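Local coordinates for dally-like protein (Drosophila melanogaster, PDB 3ODN), which is probably a cell-surface heparan sulfate proteoglycan of the glypican family, its core domain an elongated alpha-helical bundle linked to Hedgehog signaling, at residues 121-124 and 125-128. The protein carries 2 engineered substitutions. Residues are numbered along the deposited sequence; the frame is centred on the assembly and turned at random.
Sequences LFKE and LETY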
loop_
_atom_site.group_PDB
_atom_site.type_symbol
_atom_site.label_atom_id
_atom_site.label_comp_id
_atom_site.label_asym_id
_atom_site.label_seq_id
_atom_site.Cartn_x
_atom_site.Cartn_y
_atom_site.Cartn_z
ATOM N N LEU A 121 -16.185 15.476 -12.990
ATOM C CA LEU A 121 -16.052 14.085 -12.593
ATOM C C LEU A 121 -14.566 13.748 -12.495
ATOM O O LEU A 121 -14.140 13.253 -11.465
ATOM C CB LEU A 121 -16.774 13.128 -13.575
ATOM C CG LEU A 121 -16.825 11.651 -13.130
ATOM C CD1 LEU A 121 -17.707 11.477 -11.926
ATOM C CD2 LEU A 121 -17.253 10.731 -14.264
ATOM N N PHE A 122 -13.769 14.066 -13.528
ATOM C CA PHE A 122 -12.326 13.814 -13.484
ATOM C C PHE A 122 -11.587 14.527 -12.342
ATOM O O PHE A 122 -10.607 14.002 -11.840
ATOM C CB PHE A 122 -11.670 14.070 -14.841
ATOM C CG PHE A 122 -11.802 12.904 -15.788
ATOM C CD1 PHE A 122 -12.813 12.875 -16.743
ATOM C CD2 PHE A 122 -10.934 11.818 -15.705
ATOM C CE1 PHE A 122 -12.948 11.780 -17.607
ATOM C CE2 PHE A 122 -11.071 10.720 -16.568
ATOM C CZ PHE A 122 -12.054 10.723 -17.536
ATOM N N LYS A 123 -12.078 15.695 -11.926
ATOM C CA LYS A 123 -11.507 16.475 -10.836
ATOM C C LYS A 123 -11.707 15.791 -9.500
ATOM O O LYS A 123 -10.790 15.789 -8.690
ATOM C CB LYS A 123 -12.087 17.901 -10.821
ATOM C CG LYS A 123 -11.290 18.844 -11.713
ATOM C CD LYS A 123 -12.163 19.717 -12.612
ATOM C CE LYS A 123 -11.325 20.450 -13.635
ATOM N NZ LYS A 123 -12.113 21.467 -14.375
ATOM N N GLU A 124 -12.887 15.189 -9.283
ATOM C CA GLU A 124 -13.237 14.450 -8.073
ATOM C C GLU A 124 -12.369 13.219 -7.902
ATOM O O GLU A 124 -11.920 12.931 -6.790
ATOM C CB GLU A 124 -14.711 14.059 -8.095
ATOM C CG GLU A 124 -15.694 15.233 -8.030
ATOM C CD GLU A 124 -15.818 16.047 -6.747
ATOM O OE1 GLU A 124 -16.891 16.662 -6.538
ATOM O OE2 GLU A 124 -14.839 16.104 -5.967
ATOM N N LEU A 125 -12.108 12.510 -9.016
ATOM C CA LEU A 125 -11.284 11.310 -9.089
ATOM C C LEU A 125 -9.842 11.696 -8.840
ATOM O O LEU A 125 -9.161 11.005 -8.104
ATOM C CB LEU A 125 -11.453 10.597 -10.444
ATOM C CG LEU A 125 -12.881 10.239 -10.887
ATOM C CD1 LEU A 125 -12.905 9.840 -12.363
ATOM C CD2 LEU A 125 -13.497 9.145 -10.019
ATOM N N GLU A 126 -9.392 12.832 -9.413
ATOM C CA GLU A 126 -8.058 13.406 -9.203
ATOM C C GLU A 126 -7.868 13.804 -7.710
ATOM O O GLU A 126 -6.884 13.387 -7.094
ATOM C CB GLU A 126 -7.811 14.603 -10.143
ATOM C CG GLU A 126 -7.134 14.205 -11.447
ATOM C CD GLU A 126 -7.464 14.928 -12.752
ATOM O OE1 GLU A 126 -8.140 15.985 -12.729
ATOM O OE2 GLU A 126 -7.017 14.428 -13.812
ATOM N N THR A 127 -8.847 14.549 -7.128
ATOM C CA THR A 127 -8.824 15.005 -5.740
ATOM C C THR A 127 -8.816 13.837 -4.794
ATOM O O THR A 127 -8.011 13.841 -3.864
ATOM C CB THR A 127 -9.934 16.024 -5.462
ATOM O OG1 THR A 127 -9.664 17.201 -6.226
ATOM C CG2 THR A 127 -10.052 16.384 -3.975
ATOM N N TYR A 128 -9.696 12.837 -5.029
ATOM C CA TYR A 128 -9.704 11.644 -4.215
ATOM C C TYR A 128 -8.297 11.049 -4.141
ATOM O O TYR A 128 -7.784 10.866 -3.038
ATOM C CB TYR A 128 -10.702 10.567 -4.707
ATOM C CG TYR A 128 -10.590 9.329 -3.844
ATOM C CD1 TYR A 128 -11.195 9.277 -2.594
ATOM C CD2 TYR A 128 -9.740 8.283 -4.200
ATOM C CE1 TYR A 128 -10.991 8.196 -1.735
ATOM C CE2 TYR A 128 -9.492 7.219 -3.329
ATOM C CZ TYR A 128 -10.130 7.178 -2.102
ATOM O OH TYR A 128 -9.913 6.134 -1.249
#
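Leu-121 and Phe-122 meet Leu-125 in a local contact within helix 115-131, between residues three and four apart along one face. Leu-125 CD1 lies 4.4 Å from Leu-121 CG and also 4.4 Å from Phe-122 CD2, coming obliquely to the Phe-122 ring. In Leu-125, CG stands beside the backbone N and anti to the carbonyl carbon (chi1 -54°), which turns the side chain back over the preceding turn. The three side chains are buried. Leu-121 and Leu-125 pack on Met-140 of helix 136-155, Leu-125 reaches Ile-190 and Phe-194 of helix 182-214, and the Phe-122 ring stacks edge-to-face with Phe-99 of helix 48-106.

The backbone makes the i to i+4 hydrogen bonds of an alpha helix, such as Glu-126 N to Phe-122 O at 3.0 Å. This short helix is one rod of the elongated helical bundle that forms the glypican core, and its apolar face sits among three other helices.

On a more open side, Thr-127 bonds twice to Lys-123 O. Thr-127 N donates to Lys-123 O at 2.8 Å, and Thr-127 OG1 reaches Lys-123 O at 3.1 Å from the opposite face of the carbonyl plane. The hydroxyl donor lies 36° out of that plane. The torsion that sets OG1 beside its own backbone N (chi1 -66°) turns the hydroxyl back to this carbonyl.

The Glu-126 side chain runs back past the Phe-122 carbonyl. Glu-126 OE1 is 3.3 Å from Phe-122 O, a pair of acceptors with no bond between them. The charge is instead met by Arg-96 of helix 48-106, in a salt bridge to OE1. A leucine at Glu-126 would probably leave Arg-96 without this charged mate and weaken the tie between the two helices.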